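Local coordinates for protein Exo-arabinanase (Penicillium chrysogenum, PDB 3A72) that hydrolyses arabinan, probably releasing arabinobiose from chain ends, as an exo-acting glycoside hydrolase built as a six-bladed beta-propeller, at residues 70-75 with 115-119; 192-196 with 246-250; 209-214 with 268-272; 236-241 with 252-256; 276-282 with 294-299. All blocks are in the same frame, centred on the assembly; numbering follows the deposited sequence.

Contact 1. Residues 70-75 with 115-119; sequences VHDTVN and DIVLY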
# COMPACT_ATOMS: atom_id res chain seq x y z
N VAL A 70 14.93 5.22 -7.43
CA VAL A 70 14.41 4.47 -8.58
C VAL A 70 13.93 5.50 -9.59
O VAL A 70 12.96 6.23 -9.34
CB VAL A 70 13.34 3.47 -8.20
CG1 VAL A 70 13.09 2.53 -9.40
CG2 VAL A 70 13.75 2.65 -6.95
N HIS A 71 14.63 5.57 -10.73
CA HIS A 71 14.31 6.51 -11.79
C HIS A 71 13.53 5.81 -12.91
O HIS A 71 13.62 4.60 -13.12
CB HIS A 71 15.59 7.09 -12.38
CG HIS A 71 16.40 7.86 -11.44
ND1 HIS A 71 16.25 9.19 -11.18
CD2 HIS A 71 17.44 7.45 -10.68
CE1 HIS A 71 17.19 9.55 -10.26
NE2 HIS A 71 17.90 8.54 -9.96
N ASP A 72 12.78 6.66 -13.65
CA ASP A 72 11.96 6.17 -14.75
C ASP A 72 12.81 5.98 -15.99
O ASP A 72 12.82 6.79 -16.93
CB ASP A 72 10.82 7.12 -15.04
CG ASP A 72 9.82 6.53 -16.05
OD1 ASP A 72 10.08 5.43 -16.59
OD2 ASP A 72 8.79 7.22 -16.27
N THR A 73 13.59 4.89 -16.00
CA THR A 73 14.44 4.55 -17.11
C THR A 73 13.67 3.97 -18.29
O THR A 73 14.18 3.93 -19.40
CB THR A 73 15.53 3.54 -16.67
OG1 THR A 73 14.88 2.38 -16.20
CG2 THR A 73 16.43 4.15 -15.62
N VAL A 74 12.43 3.49 -18.04
CA VAL A 74 11.68 2.84 -19.11
C VAL A 74 10.95 3.88 -19.98
O VAL A 74 11.01 3.75 -21.25
CB VAL A 74 10.78 1.76 -18.55
CG1 VAL A 74 9.78 2.25 -17.54
CG2 VAL A 74 10.11 1.07 -19.75
N ASN A 75 10.29 4.86 -19.39
CA ASN A 75 9.54 5.84 -20.14
C ASN A 75 10.11 7.25 -20.12
O ASN A 75 9.83 8.05 -20.99
CB ASN A 75 8.12 5.95 -19.60
CG ASN A 75 7.31 4.68 -19.76
OD1 ASN A 75 7.45 3.93 -20.74
ND2 ASN A 75 6.41 4.45 -18.81
N ASP A 115 1.05 4.11 -15.85
CA ASP A 115 1.75 2.90 -16.26
C ASP A 115 2.41 2.31 -15.02
O ASP A 115 3.44 2.82 -14.55
CB ASP A 115 2.76 3.21 -17.33
CG ASP A 115 3.50 2.07 -17.89
OD1 ASP A 115 3.29 0.91 -17.56
OD2 ASP A 115 4.40 2.33 -18.78
N ILE A 116 1.82 1.26 -14.49
CA ILE A 116 2.38 0.55 -13.33
C ILE A 116 3.50 -0.32 -13.85
O ILE A 116 3.25 -1.28 -14.62
CB ILE A 116 1.33 -0.25 -12.57
CG1 ILE A 116 0.24 0.65 -12.02
CG2 ILE A 116 1.99 -1.06 -11.48
CD1 ILE A 116 -0.97 -0.11 -11.49
N VAL A 117 4.71 0.02 -13.44
CA VAL A 117 5.95 -0.64 -13.86
C VAL A 117 6.58 -1.34 -12.65
O VAL A 117 6.33 -1.00 -11.50
CB VAL A 117 6.90 0.35 -14.50
CG1 VAL A 117 6.33 0.87 -15.82
CG2 VAL A 117 7.32 1.48 -13.57
N LEU A 118 7.40 -2.33 -12.96
CA LEU A 118 8.08 -3.18 -12.00
C LEU A 118 9.60 -3.07 -12.19
O LEU A 118 10.09 -3.35 -13.29
CB LEU A 118 7.62 -4.66 -12.13
CG LEU A 118 8.13 -5.58 -11.04
CD1 LEU A 118 7.50 -5.28 -9.72
CD2 LEU A 118 7.89 -7.03 -11.47
N TYR A 119 10.30 -2.71 -11.13
CA TYR A 119 11.74 -2.64 -11.01
C TYR A 119 12.20 -3.67 -9.98
O TYR A 119 11.51 -4.01 -9.03
CB TYR A 119 12.19 -1.21 -10.57
CG TYR A 119 12.25 -0.27 -11.75
CD1 TYR A 119 13.45 0.06 -12.33
CD2 TYR A 119 11.10 0.26 -12.33
CE1 TYR A 119 13.53 0.91 -13.41
CE2 TYR A 119 11.14 1.08 -13.44
CZ TYR A 119 12.36 1.41 -13.98
OH TYR A 119 12.36 2.20 -15.12
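Tyr-119 reaches from strand 115-119 into the bend formed by 70-75, meeting Val-70 at its root and ring face, His-71 beyond, and Thr-73 at its tip. Its CB lies 4.0 Å from Val-70 CG1, and the same methyl passes over one ring face, displaced toward the CG and CD1 rim, in a CH-pi contact 4.1 Å from the centroid; Val-70 presents it there by setting CG1 anti to its own backbone N (chi1 -168°). Farther out, CZ passes 3.5 Å from His-71 O. OH forms a hydrogen bond with Thr-73 OG1, 2.7 Å away and near the ring plane; either hydroxyl may donate. Tyrosine suits the site: it is long enough to reach from its own propeller blade to the chain leaving the neighbouring one, and its hydroxyl gives that end a polar partner. Trp-128, which closes an Asp-box sequence, packs on both Val-70 and Tyr-119. Val-74 CG1, 3.5 Å from Tyr-119 OH, also meets Val-117 CG1 at 4.1 Å, a contact of two branched apolar side chains. The chain bends through an inverse gamma turn centred on Asp-72, whose OD1 accepts a hydrogen bond from Asn-75 N at 2.9 Å from above the carboxylate plane, an Asx motif, while OD2 bonds to Ser-106 and Gly-78. Asn-75 ND2 also bonds Ser-106 OG; its bond to Asp-115 OD2, a less surely placed oxygen, is doubtful.

Contact 2. Residues 192-196 with 246-250; sequences VVEDV and ENIAS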
# COMPACT_ATOMS: atom_id res chain seq x y z
N VAL A 192 -6.16 -9.46 -17.03
CA VAL A 192 -6.81 -8.76 -15.94
C VAL A 192 -7.96 -9.58 -15.38
O VAL A 192 -8.86 -9.98 -16.11
CB VAL A 192 -7.31 -7.35 -16.42
CG1 VAL A 192 -8.03 -6.64 -15.30
CG2 VAL A 192 -6.09 -6.57 -16.94
N VAL A 193 -7.98 -9.78 -14.08
CA VAL A 193 -9.04 -10.47 -13.34
C VAL A 193 -9.76 -9.45 -12.48
O VAL A 193 -9.13 -8.79 -11.65
CB VAL A 193 -8.47 -11.61 -12.49
CG1 VAL A 193 -9.57 -12.28 -11.69
CG2 VAL A 193 -7.78 -12.61 -13.38
N GLU A 194 -11.08 -9.31 -12.66
CA GLU A 194 -11.85 -8.41 -11.82
C GLU A 194 -12.07 -9.00 -10.44
O GLU A 194 -12.55 -10.13 -10.30
CB GLU A 194 -13.21 -8.12 -12.47
CG GLU A 194 -13.09 -7.51 -13.84
CD GLU A 194 -12.70 -6.07 -13.79
OE1 GLU A 194 -12.81 -5.32 -12.81
OE2 GLU A 194 -12.36 -5.58 -14.90
N ASP A 195 -11.70 -8.28 -9.42
CA ASP A 195 -11.85 -8.73 -8.04
C ASP A 195 -13.05 -8.09 -7.34
O ASP A 195 -13.82 -8.79 -6.69
CB ASP A 195 -10.55 -8.43 -7.29
CG ASP A 195 -9.43 -9.34 -7.66
OD1 ASP A 195 -9.69 -10.50 -8.08
OD2 ASP A 195 -8.24 -8.91 -7.49
N VAL A 196 -13.15 -6.76 -7.44
CA VAL A 196 -14.20 -6.04 -6.76
C VAL A 196 -14.88 -5.11 -7.78
O VAL A 196 -14.25 -4.17 -8.29
CB VAL A 196 -13.71 -5.26 -5.54
CG1 VAL A 196 -14.87 -4.48 -4.93
CG2 VAL A 196 -13.08 -6.19 -4.52
N GLU A 246 -6.22 -15.38 -5.37
CA GLU A 246 -6.62 -15.02 -6.73
C GLU A 246 -8.16 -15.01 -6.92
O GLU A 246 -8.58 -14.69 -8.05
CB GLU A 246 -5.98 -15.97 -7.74
CG GLU A 246 -4.47 -15.79 -7.84
CD GLU A 246 -3.80 -16.70 -8.84
OE1 GLU A 246 -4.31 -16.82 -9.98
OE2 GLU A 246 -2.72 -17.22 -8.52
N ASN A 247 -8.91 -15.35 -5.90
CA ASN A 247 -10.35 -15.37 -6.02
C ASN A 247 -10.94 -14.51 -4.93
O ASN A 247 -11.16 -14.96 -3.77
CB ASN A 247 -10.89 -16.82 -5.96
CG ASN A 247 -12.40 -16.85 -6.16
OD1 ASN A 247 -13.07 -15.82 -6.32
ND2 ASN A 247 -12.95 -18.06 -6.21
N ILE A 248 -11.18 -13.27 -5.30
CA ILE A 248 -11.75 -12.25 -4.41
C ILE A 248 -13.22 -11.95 -4.77
O ILE A 248 -14.04 -11.64 -3.88
CB ILE A 248 -10.90 -10.95 -4.49
CG1 ILE A 248 -9.42 -11.25 -4.19
CG2 ILE A 248 -11.44 -9.84 -3.64
CD1 ILE A 248 -9.14 -11.81 -2.78
N ALA A 249 -13.58 -12.07 -6.05
CA ALA A 249 -14.89 -11.66 -6.52
C ALA A 249 -16.01 -12.47 -5.91
O ALA A 249 -17.16 -12.00 -5.81
CB ALA A 249 -14.93 -11.72 -8.03
N SER A 250 -15.76 -13.71 -5.53
CA SER A 250 -16.80 -14.57 -4.98
C SER A 250 -17.04 -14.32 -3.50
O SER A 250 -17.96 -14.88 -2.94
CB SER A 250 -16.46 -16.02 -5.24
OG SER A 250 -15.31 -16.43 -4.53
O HOH W 1 -11.45 -12.48 -7.99
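Asp-195 turns its CG away from its carbonyl carbon (chi1 -73°), and Ile-248 does the same with CG1 (chi1 -55°); together the two rotations lay the CB-CG stem of the aspartate obliquely across Ile-248 CB. Asp-195 CB comes 3.8 Å from Ile-248 CB, and the aspartate OD1 accepts a hydrogen bond from a water at 2.7 Å. That water accepts in turn from Ile-248 N at 2.8 Å, and in this way the acid serves a loop amide that its own oxygens do not touch directly. Strand 193-196 is the outermost strand of one propeller blade, and 246-250 belongs to the loop between the third and fourth strands of the next. A classic beta bulge, in which Asp-195 and Val-196 both face Met-178, distorts the strand here. Asp-195 O meets Ala-249 CA at 3.1 Å in a CA-H...O contact, whereas the nearby Ala-249 N is poorly angled for a bond. Alanine fits this tight spot: its CB stands 3.4 Å from Asp-195 O and 3.7 Å from Glu-194 O. Farther along the strand, Val-196 CG2 and Ile-248 CG2 touch at 4.1 Å; both residues also pack on Tyr-220, on strand 218-225 of the blade that carries 246-250.

Contact 3. Residues 209-214 with 268-272; sequences VVTKLP and PYAVW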
# COMPACT_ATOMS: atom_id res chain seq x y z
N VAL A 209 -5.36 -3.63 -0.20
CA VAL A 209 -4.22 -4.03 0.60
C VAL A 209 -4.56 -5.42 1.18
O VAL A 209 -5.70 -5.62 1.63
CB VAL A 209 -3.87 -3.01 1.69
CG1 VAL A 209 -2.81 -3.53 2.65
CG2 VAL A 209 -3.45 -1.68 1.07
N VAL A 210 -3.61 -6.35 1.19
CA VAL A 210 -3.90 -7.74 1.60
C VAL A 210 -2.93 -8.13 2.70
O VAL A 210 -1.74 -7.80 2.65
CB VAL A 210 -3.78 -8.69 0.41
CG1 VAL A 210 -4.12 -10.11 0.80
CG2 VAL A 210 -4.68 -8.25 -0.72
N THR A 211 -3.41 -8.91 3.65
CA THR A 211 -2.54 -9.59 4.62
C THR A 211 -3.03 -11.02 4.79
O THR A 211 -4.23 -11.28 4.93
CB THR A 211 -2.44 -8.80 5.93
OG1 THR A 211 -1.38 -9.38 6.75
CG2 THR A 211 -3.66 -8.79 6.79
N LYS A 212 -2.09 -11.98 4.84
CA LYS A 212 -2.42 -13.36 5.05
C LYS A 212 -2.58 -13.67 6.53
O LYS A 212 -1.75 -13.30 7.37
CB LYS A 212 -1.32 -14.25 4.45
CG LYS A 212 -1.72 -15.71 4.38
CD LYS A 212 -0.65 -16.56 3.70
CE LYS A 212 -1.14 -17.99 3.47
NZ LYS A 212 -0.07 -18.80 2.86
N LEU A 213 -3.64 -14.38 6.88
CA LEU A 213 -3.95 -14.75 8.25
C LEU A 213 -3.42 -16.15 8.57
O LEU A 213 -3.15 -16.95 7.66
CB LEU A 213 -5.47 -14.72 8.42
CG LEU A 213 -6.13 -13.37 8.09
CD1 LEU A 213 -7.62 -13.41 8.38
CD2 LEU A 213 -5.45 -12.21 8.81
N PRO A 214 -3.26 -16.46 9.85
CA PRO A 214 -2.58 -17.72 10.23
C PRO A 214 -3.37 -18.99 9.93
O PRO A 214 -2.79 -20.06 9.99
CB PRO A 214 -2.34 -17.54 11.75
CG PRO A 214 -3.45 -16.57 12.17
CD PRO A 214 -3.45 -15.58 11.02
N PRO A 268 -7.04 2.29 3.25
CA PRO A 268 -6.69 1.39 4.37
C PRO A 268 -5.31 0.79 4.22
O PRO A 268 -4.74 0.66 3.13
CB PRO A 268 -7.74 0.27 4.23
CG PRO A 268 -7.98 0.19 2.73
CD PRO A 268 -7.96 1.63 2.29
N TYR A 269 -4.80 0.30 5.34
CA TYR A 269 -3.65 -0.59 5.36
C TYR A 269 -3.95 -1.66 6.41
O TYR A 269 -4.52 -1.34 7.46
CB TYR A 269 -2.33 0.17 5.64
CG TYR A 269 -1.16 -0.53 4.95
CD1 TYR A 269 -0.71 -0.06 3.72
CD2 TYR A 269 -0.53 -1.66 5.47
CE1 TYR A 269 0.32 -0.67 3.06
CE2 TYR A 269 0.48 -2.29 4.79
CZ TYR A 269 0.91 -1.79 3.59
OH TYR A 269 1.92 -2.39 2.86
N ALA A 270 -3.57 -2.90 6.16
CA ALA A 270 -3.81 -4.00 7.11
C ALA A 270 -2.54 -4.86 7.22
O ALA A 270 -1.89 -5.13 6.21
CB ALA A 270 -4.93 -4.89 6.66
N VAL A 271 -2.28 -5.32 8.42
CA VAL A 271 -1.19 -6.24 8.75
C VAL A 271 -1.71 -7.23 9.82
O VAL A 271 -2.77 -7.02 10.39
CB VAL A 271 0.06 -5.49 9.26
CG1 VAL A 271 0.65 -4.65 8.16
CG2 VAL A 271 -0.23 -4.68 10.51
N TRP A 272 -0.91 -8.24 10.06
CA TRP A 272 -1.21 -9.24 11.09
C TRP A 272 0.06 -9.53 11.89
O TRP A 272 1.12 -9.68 11.34
CB TRP A 272 -1.79 -10.52 10.45
CG TRP A 272 -2.01 -11.60 11.48
CD1 TRP A 272 -3.10 -11.81 12.23
CD2 TRP A 272 -1.07 -12.62 11.87
NE1 TRP A 272 -2.94 -12.88 13.07
CE2 TRP A 272 -1.68 -13.40 12.86
CE3 TRP A 272 0.22 -12.94 11.46
CZ2 TRP A 272 -1.06 -14.48 13.47
CZ3 TRP A 272 0.87 -14.02 12.05
CH2 TRP A 272 0.22 -14.76 13.03
O HOH W 2 -0.18 -6.13 4.31
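Two aromatic rings of 268-272 each receive an aliphatic group of 209-214 on one face. Over the centre of the Tyr-269 ring stands Val-209 CG1, 3.9 Å from the centroid and almost on the ring normal. On the Trp-272 indole, Pro-214 CD lies 3.3 Å above the plane, offset toward the rim shared by NE1 and CE2, while Pro-214 CG reaches CZ2 at 3.4 Å. Both are CH-pi contacts, and proline is well suited to its one: the CD hydrogens, next to the ring nitrogen, are relatively electron-poor. The indole is further fixed by NE1, which bonds to Asn-279 O, and Leu-213 CD2 approaches CD1 obliquely. With chi1 at 176°, CG stands trans to the main-chain N of Trp-272, which carries the indole along to the proline beyond the end of strand 209-212. The two strands are the innermost of neighbouring propeller blades, running side by side in the same direction at 8°, with their axes 6.0 Å apart. They do not pair as a sheet. A water instead joins the backbones, donating to Val-210 O at 2.8 Å and to Ala-270 O at 2.7 Å. Elsewhere small and branched side chains line the seam. Val-209 CG2 rests 3.4 Å from Pro-268 O. Thr-211 turns its methyl toward Ala-270 CB and its OG1 toward the start of Trp-272; a beta-branched residue offers a methyl and a hydroxyl to the same strand, while the single methyl of Ala-270 suits a place so near the neighbouring strand. Phe-153 of the preceding blade packs against both Val-209 and Tyr-269.

Contact 4. Residues 236-241 with 252-256; sequences PLYYRL and PGQRL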
# COMPACT_ATOMS: atom_id res chain seq x y z
N PRO A 236 -16.10 4.24 3.34
CA PRO A 236 -15.90 3.30 4.47
C PRO A 236 -15.00 2.16 4.11
O PRO A 236 -14.96 1.67 2.97
CB PRO A 236 -17.31 2.78 4.74
CG PRO A 236 -17.99 2.92 3.39
CD PRO A 236 -17.49 4.23 2.84
N LEU A 237 -14.28 1.66 5.12
CA LEU A 237 -13.44 0.49 4.92
C LEU A 237 -14.30 -0.78 4.90
O LEU A 237 -15.19 -1.00 5.74
CB LEU A 237 -12.38 0.36 6.02
CG LEU A 237 -11.44 1.56 6.12
CD1 LEU A 237 -10.30 1.18 7.06
CD2 LEU A 237 -10.95 2.05 4.78
N TYR A 238 -13.99 -1.63 3.92
CA TYR A 238 -14.59 -2.96 3.73
C TYR A 238 -13.49 -3.97 3.58
O TYR A 238 -12.37 -3.65 3.18
CB TYR A 238 -15.47 -2.99 2.44
CG TYR A 238 -16.88 -2.53 2.62
CD1 TYR A 238 -17.20 -1.23 2.99
CD2 TYR A 238 -17.93 -3.42 2.43
CE1 TYR A 238 -18.52 -0.86 3.15
CE2 TYR A 238 -19.28 -3.05 2.58
CZ TYR A 238 -19.56 -1.77 2.95
OH TYR A 238 -20.85 -1.34 3.11
N TYR A 239 -13.80 -5.24 3.88
CA TYR A 239 -12.88 -6.31 3.59
C TYR A 239 -13.63 -7.51 3.06
O TYR A 239 -14.84 -7.70 3.21
CB TYR A 239 -12.08 -6.68 4.79
CG TYR A 239 -12.73 -6.95 6.14
CD1 TYR A 239 -13.10 -8.23 6.52
CD2 TYR A 239 -12.92 -5.92 7.03
CE1 TYR A 239 -13.66 -8.47 7.77
CE2 TYR A 239 -13.44 -6.17 8.28
CZ TYR A 239 -13.81 -7.43 8.66
OH TYR A 239 -14.28 -7.61 9.95
N ARG A 240 -12.85 -8.34 2.37
CA ARG A 240 -13.25 -9.65 1.86
C ARG A 240 -12.25 -10.66 2.37
O ARG A 240 -11.07 -10.39 2.52
CB ARG A 240 -13.32 -9.64 0.35
CG ARG A 240 -14.50 -8.86 -0.18
CD ARG A 240 -14.47 -8.63 -1.65
NE ARG A 240 -15.56 -7.76 -2.10
CZ ARG A 240 -16.28 -7.93 -3.19
NH1 ARG A 240 -16.12 -8.95 -4.02
NH2 ARG A 240 -17.18 -7.00 -3.49
N LEU A 241 -12.77 -11.88 2.63
CA LEU A 241 -11.97 -12.98 3.13
C LEU A 241 -12.01 -14.13 2.16
O LEU A 241 -13.12 -14.57 1.77
CB LEU A 241 -12.51 -13.40 4.50
CG LEU A 241 -12.19 -12.36 5.60
CD1 LEU A 241 -13.22 -12.29 6.67
CD2 LEU A 241 -10.77 -12.63 6.13
N PRO A 252 -18.26 -12.06 -0.42
CA PRO A 252 -19.09 -10.86 -0.17
C PRO A 252 -18.28 -9.87 0.64
O PRO A 252 -17.51 -10.21 1.52
CB PRO A 252 -20.28 -11.38 0.61
CG PRO A 252 -19.75 -12.60 1.27
CD PRO A 252 -18.79 -13.26 0.30
N GLY A 253 -18.50 -8.59 0.36
CA GLY A 253 -17.87 -7.56 1.14
C GLY A 253 -18.45 -7.43 2.53
O GLY A 253 -19.69 -7.48 2.70
N GLN A 254 -17.60 -7.13 3.47
CA GLN A 254 -17.97 -6.96 4.88
C GLN A 254 -17.51 -5.58 5.34
O GLN A 254 -16.32 -5.23 5.24
CB GLN A 254 -17.28 -8.03 5.71
CG GLN A 254 -17.66 -8.00 7.18
CD GLN A 254 -17.09 -9.13 8.02
OE1 GLN A 254 -16.63 -10.17 7.49
NE2 GLN A 254 -17.20 -8.96 9.29
N ARG A 255 -18.42 -4.75 5.82
CA ARG A 255 -18.06 -3.42 6.33
C ARG A 255 -17.33 -3.61 7.66
O ARG A 255 -17.77 -4.34 8.55
CB ARG A 255 -19.30 -2.56 6.51
CG ARG A 255 -19.00 -1.17 6.99
CD ARG A 255 -20.22 -0.28 7.12
NE ARG A 255 -20.81 0.09 5.84
CZ ARG A 255 -20.99 1.29 5.34
NH1 ARG A 255 -20.64 2.43 5.99
NH2 ARG A 255 -21.56 1.43 4.14
N LEU A 256 -16.21 -2.91 7.82
CA LEU A 256 -15.47 -2.95 9.09
C LEU A 256 -16.25 -2.12 10.11
O LEU A 256 -16.45 -0.92 9.90
CB LEU A 256 -14.04 -2.46 8.85
CG LEU A 256 -13.05 -2.62 9.97
CD1 LEU A 256 -11.64 -2.55 9.42
CD2 LEU A 256 -13.22 -1.57 11.09
O HOH W 3 -15.75 0.75 7.82
O HOH W 4 -15.79 -11.76 2.89
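Backbone pairing comes first: Tyr-239 and Gln-254 form an antiparallel hydrogen-bonded pair, with Tyr-239 N giving to Gln-254 O at 2.9 Å and Gln-254 N to Tyr-239 O at 2.8 Å. Leu-256 N extends the pairing to Leu-237 O. Waters join the margins, one bridging Leu-237 O and Leu-256 O, another Leu-241 N and Pro-252 O. Among polar side chains, Arg-255 NE donates to Tyr-238 OH at 3.1 Å, and NH2 adds a weak bond to the same oxygen. The arginine chain, bent at chi3 (-70°), brings its guanidinium to the hydroxyl end of the ring, ring and guanidinium planes 69° apart; Phe-228 gives it a cation-pi partner. The segments are the third and fourth strands of one propeller blade, a hairpin closed by a long loop. Packing contacts divide between the two faces. With Tyr-238 and Arg-255, a non-hydrogen-bonded pair, arginine CB lies over the phenol ring, 3.9 Å from its centroid. With Tyr-239, the extended Gln-254 runs alongside, bringing OE1 to 3.4 Å from CE1, while Leu-256 CB meets the ring edge at CE2, 3.8 Å away. Tyrosine suits this position because its OH continues on to bond Gly-299 O and Trp-303 NE1. Gly-253, lacking a side chain, lets its backbone settle against the edge of Tyr-238 and over one face of the Arg-240 guanidinium, whose NE bonds to Tyr-222 OH and NH2 to Tyr-198 OH.

Contact 5. Residues 276-282 with 294-299; sequences GGENGTI and INKALG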
# COMPACT_ATOMS: atom_id res chain seq x y z
N GLY A 276 -0.94 -10.86 20.76
CA GLY A 276 -2.24 -10.47 21.22
C GLY A 276 -3.24 -11.50 21.55
O GLY A 276 -4.28 -11.19 22.15
N GLY A 277 -2.99 -12.76 21.18
CA GLY A 277 -3.88 -13.86 21.46
C GLY A 277 -3.59 -15.04 20.54
O GLY A 277 -2.69 -14.98 19.68
N GLU A 278 -4.40 -16.09 20.68
CA GLU A 278 -4.17 -17.34 19.97
C GLU A 278 -4.28 -17.19 18.46
O GLU A 278 -3.69 -17.95 17.72
CB GLU A 278 -5.17 -18.36 20.48
CG GLU A 278 -5.26 -19.54 19.53
CD GLU A 278 -6.64 -20.14 19.38
OE1 GLU A 278 -7.74 -19.60 19.66
OE2 GLU A 278 -6.60 -21.30 18.93
N ASN A 279 -5.09 -16.24 17.97
CA ASN A 279 -5.23 -15.96 16.54
C ASN A 279 -4.40 -14.77 16.10
O ASN A 279 -4.62 -14.26 14.98
CB ASN A 279 -6.72 -15.73 16.25
CG ASN A 279 -7.51 -17.03 16.20
OD1 ASN A 279 -7.02 -18.04 15.78
ND2 ASN A 279 -8.77 -17.07 16.44
N GLY A 280 -3.52 -14.26 16.96
CA GLY A 280 -2.86 -13.01 16.69
C GLY A 280 -3.86 -11.88 16.57
O GLY A 280 -4.98 -11.96 16.99
N THR A 281 -3.39 -10.80 15.94
CA THR A 281 -4.14 -9.57 15.82
C THR A 281 -3.98 -9.01 14.41
O THR A 281 -2.86 -8.79 13.96
CB THR A 281 -3.67 -8.53 16.86
OG1 THR A 281 -3.69 -9.12 18.18
CG2 THR A 281 -4.58 -7.34 16.91
N ILE A 282 -5.10 -8.71 13.78
CA ILE A 282 -5.11 -7.90 12.55
C ILE A 282 -5.14 -6.45 12.99
O ILE A 282 -5.92 -6.09 13.89
CB ILE A 282 -6.31 -8.22 11.64
CG1 ILE A 282 -6.49 -9.70 11.37
CG2 ILE A 282 -6.19 -7.42 10.33
CD1 ILE A 282 -7.79 -10.04 10.68
N ILE A 294 -8.06 -2.80 15.73
CA ILE A 294 -7.52 -4.13 15.87
C ILE A 294 -8.60 -5.18 15.96
O ILE A 294 -9.74 -4.93 16.39
CB ILE A 294 -6.52 -4.21 17.05
CG1 ILE A 294 -7.21 -4.11 18.45
CG2 ILE A 294 -5.44 -3.17 16.89
CD1 ILE A 294 -6.28 -4.40 19.60
N ASN A 295 -8.22 -6.42 15.63
CA ASN A 295 -9.18 -7.54 15.67
C ASN A 295 -8.42 -8.82 16.00
O ASN A 295 -7.49 -9.23 15.24
CB ASN A 295 -9.90 -7.66 14.35
CG ASN A 295 -11.07 -8.59 14.43
OD1 ASN A 295 -10.88 -9.80 14.67
ND2 ASN A 295 -12.26 -8.12 14.19
N LYS A 296 -8.77 -9.44 17.13
CA LYS A 296 -8.09 -10.64 17.66
C LYS A 296 -8.86 -11.90 17.30
O LYS A 296 -8.56 -12.97 17.87
CB LYS A 296 -7.94 -10.50 19.17
CG LYS A 296 -7.00 -9.36 19.54
CD LYS A 296 -6.74 -9.34 21.04
CE LYS A 296 -5.73 -8.27 21.44
NZ LYS A 296 -5.34 -8.53 22.89
N ALA A 297 -9.82 -11.80 16.41
CA ALA A 297 -10.69 -12.90 16.02
C ALA A 297 -10.76 -13.05 14.51
O ALA A 297 -11.81 -13.40 13.94
CB ALA A 297 -12.06 -12.74 16.63
N LEU A 298 -9.63 -12.79 13.83
CA LEU A 298 -9.51 -13.07 12.39
C LEU A 298 -10.53 -12.29 11.55
O LEU A 298 -10.82 -12.69 10.42
CB LEU A 298 -9.57 -14.58 12.12
CG LEU A 298 -8.48 -15.38 12.84
CD1 LEU A 298 -8.75 -16.88 12.73
CD2 LEU A 298 -7.11 -15.02 12.28
N GLY A 299 -11.00 -11.15 12.06
CA GLY A 299 -11.98 -10.38 11.32
C GLY A 299 -13.41 -10.60 11.75
O GLY A 299 -14.34 -9.95 11.23
O HOH W 5 -5.99 -13.67 18.95
O HOH W 6 -9.66 -15.13 18.82
O HOH W 7 -6.95 -12.00 14.53
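Lys-296 and Thr-281 lie side by side and point the same way, Lys-296 CG passing 3.6 Å from Thr-281 OG1, which bonds to Tyr-275 O. Extended beyond CG (chi2 -173°), the lysine brings NZ to Gly-276 O at 3.0 Å, in the carbonyl plane and on a lone pair; Leu-355 O is its second partner. The threonine methyl leans obliquely on Ile-294, Thr-281 CG2 lying 3.7 Å from Ile-294 CB. Asn-279 and Leu-298 meet at about a right angle, Leu-298 CD1 lying 3.7 Å from Asn-279 CG. The segments join the start of the second strand of a propeller blade to the end of the third, where Ile-282 N bonds to Asn-295 O at 2.8 Å in an antiparallel hydrogen-bonded pair. A type I turn, Gly-277 to Gly-280, leads into the hairpin; glycine suits Gly-280, at positive phi, and Gly-276 and Gly-299, where backbone angles would jam a CB. Asparagine's short amide reaches back to its own chain: Asn-295 OD1 accepts from Ala-297 N, an Asx turn, and from Gly-299 N on the opposite face, each at 2.9 Å. One water links Asn-279 N, Gly-280 O and Lys-296 O.

In the fold
Contacts 1, 2 and 3 lie between neighbouring propeller blades, whereas contacts 4 and 5 lie within single blades. Of the contacts near the bound sugar, contact 3 is the closest: Pro-268 has its side chain about 8 Å from a bound arabinofuranose, against about 10 Å for Leu-237 in contact 4 and about 11 Å for Val-196 in contact 2. Contact 4 is the hub of the group. Its Arg-240 abuts the loop of contact 2, Leu-237 packs on Pro-268 of contact 3, and Tyr-239 OH bonds to Gly-299 O of contact 5 at 2.7 Å. Contact 3 joins contact 5 through Trp-272 NE1 and Asn-279 O. Contact 1 stands apart, its centre about 26 Å from those of contacts 2 and 3.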